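Local structure of glutaredoxin family protein (Xanthomonas campestris, 1TTZ) at residues 38-41 and 42-46; 11-14 and 15-18. The protein is of unknown function but probably takes part in glutaredoxin-like thiol-disulfide exchange. All coordinates share one frame; numbering follows the deposited sequence.

How the contacts relate
Both contacts are worked examples of how neighbouring turns of a helix hold themselves together, set in different places of one thioredoxin-like fold. Contact 2 lies nearer the middle of the molecule and is partly buried, at the start of helix 12-23 in the beta-alpha-beta unit with strands 3-7 and 29-33. Contact 1 lies at the surface, on the short helix 38-44 that follows strand 29-33. Their centres are about 17 Å apart and their nearest atoms about 7 Å. Contact 1 sets an apolar leucine-tyrosine pair on helix bonds, with the polar ends of E41 and Y44 paired to R8 and E58; contact 2 combines cysteine capping, a histidine-amide stack and water bridges around a CxxC sequence.

Contact 1. Residues 38-41 and 42-46; sequences AALE and SAYGL
The ring of Y44 meets L40 along its CD1-CE1 side, where the carbonyl oxygen L40 O sits at the ring edge, near its plane, 3.6 Å from Y44 CD1. The ring of Y6, on strand 3-7, is stacked with it. Helix 38-44 is the short second helix of the thioredoxin-like fold, between strands 29-33 and 50-52, and this tyrosine is the buried side chain that ties it to the sheet. Its CB-CG bond is turned beside its own backbone N (chi1 -57°), which lays the ring back along the preceding turn. There the methyl L40 CD2 rests 3.9 Å from Y44 CE1, the two side chains crossing at a slant, and L40 itself leans on I34. Beyond the ring, Y44 OH is hydrogen-bonded to E58, while the side chain also touches V50 and R52 of strand 50-52. L40 O serves twice, bordering the aromatic edge and accepting from Y44 N at 2.8 Å with an N-H...O angle of 154°. Bonds of the same i to i+4 kind run from S42 N to A38 O and from A43 N to A39 O, and together they make up the regular helical part. At the exposed side of the helix, S42 OG folds back over the preceding turn, 3.0 Å from A39 O. The carboxylate of E41 forms a salt bridge through OE1 with R8. The same arginine donates to G45 O, so one guanidinium joins the helix's acidic side chain to the backbone just beyond the tyrosine. A bend at the second torsion of E41 (chi2 -68°) turns the carboxylate along the helix, bringing its other oxygen, E41 OE2, to 3.6 Å from G45 CA.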
loop_
_atom_site.group_PDB
_atom_site.type_symbol
_atom_site.label_atom_id
_atom_site.label_comp_id
_atom_site.label_asym_id
_atom_site.label_seq_id
_atom_site.Cartn_x
_atom_site.Cartn_y
_atom_site.Cartn_z
ATOM N N ALA A 38 -5.173 -1.924 -17.142
ATOM C CA ALA A 38 -4.413 -0.867 -17.797
ATOM C C ALA A 38 -4.447 0.441 -17.017
ATOM O O ALA A 38 -3.414 1.079 -16.835
ATOM C CB ALA A 38 -4.938 -0.645 -19.210
ATOM N N ALA A 39 -5.628 0.829 -16.546
ATOM C CA ALA A 39 -5.776 2.069 -15.792
ATOM C C ALA A 39 -4.957 2.067 -14.496
ATOM O O ALA A 39 -4.284 3.052 -14.173
ATOM C CB ALA A 39 -7.246 2.315 -15.485
ATOM N N LEU A 40 -5.016 0.965 -13.753
ATOM C CA LEU A 40 -4.268 0.859 -12.508
ATOM C C LEU A 40 -2.778 0.764 -12.805
ATOM O O LEU A 40 -1.948 1.271 -12.050
ATOM C CB LEU A 40 -4.725 -0.365 -11.712
ATOM C CG LEU A 40 -6.133 -0.260 -11.125
ATOM C CD1 LEU A 40 -6.502 -1.558 -10.423
ATOM C CD2 LEU A 40 -6.183 0.914 -10.144
ATOM N N GLU A 41 -2.443 0.110 -13.912
ATOM C CA GLU A 41 -1.049 -0.035 -14.308
ATOM C C GLU A 41 -0.411 1.319 -14.583
ATOM O O GLU A 41 0.710 1.581 -14.152
ATOM C CB GLU A 41 -0.932 -0.905 -15.566
ATOM C CG GLU A 41 -0.464 -2.319 -15.300
ATOM C CD GLU A 41 0.976 -2.381 -14.820
ATOM O OE1 GLU A 41 1.412 -3.467 -14.383
ATOM O OE2 GLU A 41 1.677 -1.353 -14.883
ATOM N N SER A 42 -1.125 2.180 -15.301
ATOM C CA SER A 42 -0.584 3.493 -15.639
ATOM C C SER A 42 -0.513 4.411 -14.425
ATOM O O SER A 42 0.404 5.228 -14.307
ATOM C CB SER A 42 -1.425 4.152 -16.736
ATOM O OG SER A 42 -2.698 4.520 -16.245
ATOM N N ALA A 43 -1.472 4.257 -13.519
ATOM C CA ALA A 43 -1.538 5.071 -12.315
ATOM C C ALA A 43 -0.581 4.628 -11.209
ATOM O O ALA A 43 -0.040 5.470 -10.497
ATOM C CB ALA A 43 -2.970 5.087 -11.776
ATOM N N TYR A 44 -0.376 3.321 -11.056
ATOM C CA TYR A 44 0.505 2.819 -9.998
ATOM C C TYR A 44 1.688 1.964 -10.456
ATOM O O TYR A 44 2.515 1.569 -9.634
ATOM C CB TYR A 44 -0.301 1.998 -8.984
ATOM C CG TYR A 44 -1.452 2.730 -8.331
ATOM C CD1 TYR A 44 -2.758 2.584 -8.799
ATOM C CD2 TYR A 44 -1.235 3.565 -7.239
ATOM C CE1 TYR A 44 -3.825 3.256 -8.187
ATOM C CE2 TYR A 44 -2.283 4.240 -6.625
ATOM C CZ TYR A 44 -3.573 4.085 -7.098
ATOM O OH TYR A 44 -4.594 4.771 -6.474
ATOM N N GLY A 45 1.763 1.683 -11.755
ATOM C CA GLY A 45 2.818 0.846 -12.313
ATOM C C GLY A 45 4.273 1.116 -11.973
ATOM O O GLY A 45 5.106 0.211 -12.067
ATOM N N LEU A 46 4.588 2.351 -11.596
ATOM C CA LEU A 46 5.954 2.728 -11.231
ATOM C C LEU A 46 6.055 3.022 -9.730
ATOM O O LEU A 46 7.142 3.282 -9.216
ATOM C CB LEU A 46 6.374 3.982 -12.008
ATOM C CG LEU A 46 7.182 3.909 -13.310
ATOM C CD1 LEU A 46 6.834 2.679 -14.101
ATOM C CD2 LEU A 46 6.926 5.174 -14.111
#

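Contact 2. Residues 11-14 and 15-18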
loop_
_atom_site.group_PDB
_atom_site.type_symbol
_atom_site.label_atom_id
_atom_site.label_comp_id
_atom_site.label_asym_id
_atom_site.label_seq_id
_atom_site.Cartn_x
_atom_site.Cartn_y
_atom_site.Cartn_z
ATOM N N CYS A 11 6.586 -9.486 -6.699
ATOM C CA CYS A 11 7.323 -8.271 -6.367
ATOM C C CYS A 11 7.741 -8.293 -4.903
ATOM O O CYS A 11 6.900 -8.298 -4.004
ATOM C CB CYS A 11 6.474 -7.027 -6.636
ATOM S SG CYS A 11 7.300 -5.477 -6.195
ATOM N N HIS A 12 9.049 -8.309 -4.673
ATOM C CA HIS A 12 9.597 -8.325 -3.325
ATOM C C HIS A 12 9.197 -7.077 -2.528
ATOM O O HIS A 12 8.965 -7.155 -1.323
ATOM C CB HIS A 12 11.121 -8.430 -3.390
ATOM C CG HIS A 12 11.790 -8.335 -2.054
ATOM N ND1 HIS A 12 11.645 -9.295 -1.076
ATOM C CD2 HIS A 12 12.597 -7.383 -1.531
ATOM C CE1 HIS A 12 12.334 -8.937 -0.006
ATOM N NE2 HIS A 12 12.920 -7.780 -0.256
ATOM N N LEU A 13 9.122 -5.931 -3.197
ATOM C CA LEU A 13 8.747 -4.689 -2.515
ATOM C C LEU A 13 7.319 -4.781 -1.998
ATOM O O LEU A 13 7.014 -4.308 -0.903
ATOM C CB LEU A 13 8.875 -3.492 -3.457
ATOM C CG LEU A 13 10.221 -3.331 -4.173
ATOM C CD1 LEU A 13 10.225 -2.010 -4.929
ATOM C CD2 LEU A 13 11.367 -3.370 -3.155
ATOM N N CYS A 14 6.448 -5.395 -2.793
ATOM C CA CYS A 14 5.056 -5.563 -2.406
ATOM C C CYS A 14 4.940 -6.520 -1.225
ATOM O O CYS A 14 4.139 -6.301 -0.321
ATOM C CB CYS A 14 4.226 -6.079 -3.588
ATOM S SG CYS A 14 3.894 -4.826 -4.868
ATOM N N ASP A 15 5.740 -7.580 -1.228
ATOM C CA ASP A 15 5.704 -8.528 -0.123
ATOM C C ASP A 15 6.147 -7.827 1.146
ATOM O O ASP A 15 5.647 -8.120 2.225
ATOM C CB ASP A 15 6.635 -9.713 -0.375
ATOM C CG ASP A 15 6.279 -10.476 -1.627
ATOM O OD1 ASP A 15 5.082 -10.512 -1.991
ATOM O OD2 ASP A 15 7.203 -11.044 -2.239
ATOM N N GLN A 16 7.091 -6.899 1.010
ATOM C CA GLN A 16 7.591 -6.153 2.161
ATOM C C GLN A 16 6.528 -5.209 2.714
ATOM O O GLN A 16 6.474 -4.965 3.919
ATOM C CB GLN A 16 8.829 -5.341 1.789
ATOM C CG GLN A 16 10.052 -6.159 1.429
ATOM C CD GLN A 16 11.249 -5.276 1.103
ATOM O OE1 GLN A 16 12.007 -4.878 1.989
ATOM N NE2 GLN A 16 11.404 -4.944 -0.170
ATOM N N ALA A 17 5.691 -4.666 1.831
ATOM C CA ALA A 17 4.626 -3.766 2.266
ATOM C C ALA A 17 3.667 -4.588 3.123
ATOM O O ALA A 17 3.183 -4.130 4.152
ATOM C CB ALA A 17 3.895 -3.187 1.068
ATOM N N VAL A 18 3.403 -5.813 2.691
ATOM C CA VAL A 18 2.512 -6.688 3.434
ATOM C C VAL A 18 3.028 -6.877 4.866
ATOM O O VAL A 18 2.250 -6.849 5.820
ATOM C CB VAL A 18 2.389 -8.063 2.741
ATOM C CG1 VAL A 18 1.542 -9.010 3.592
ATOM C CG2 VAL A 18 1.758 -7.887 1.362
HETATM O O HOH W 1 4.921 -10.507 -4.812
HETATM O O HOH W 2 9.726 -11.131 -1.100
#
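Two torsions bring H12 and Q16 together: the imidazole swings to the far side from its backbone N (chi1 175°), while Q16 turns beside its own N (chi1 -66°) and runs on extended, back over the ring. Q16 CG lies over one face of the imidazole, 3.9 Å from its centroid, in a CH-pi contact. The amide stacks beyond it with its plane 26° from that of the ring, and Q16 NE2 approaches H12 CD2 to 3.0 Å. That nitrogen also gives a weak bond to H12 O, the acceptor of Q16 N, and reaches L13 CD2 at 3.4 Å, so it touches both H12 and L13 of the preceding turn. In the plane of the imidazole, at its edge, a water joins H12 ND1 (2.7 Å) to D15 OD2. A second water links D15 OD1 with C11 N; through the two waters the carboxylate reaches both C11 N and the H12 ring. In the backbone, D15 N donates to C11 O at 3.1 Å. Inward, A17 and V18 pack on L5 of strand 3-7. At the N-cap, C11 SG accepts from C14 N at 3.5 Å. The two sulfurs, C11 SG and C14 SG, lie 3.7 Å apart, too far for a disulfide. A CxxC sequence at the start of a helix that follows the first strand is the hallmark of thioredoxin-type redox sites, consistent with such a role here.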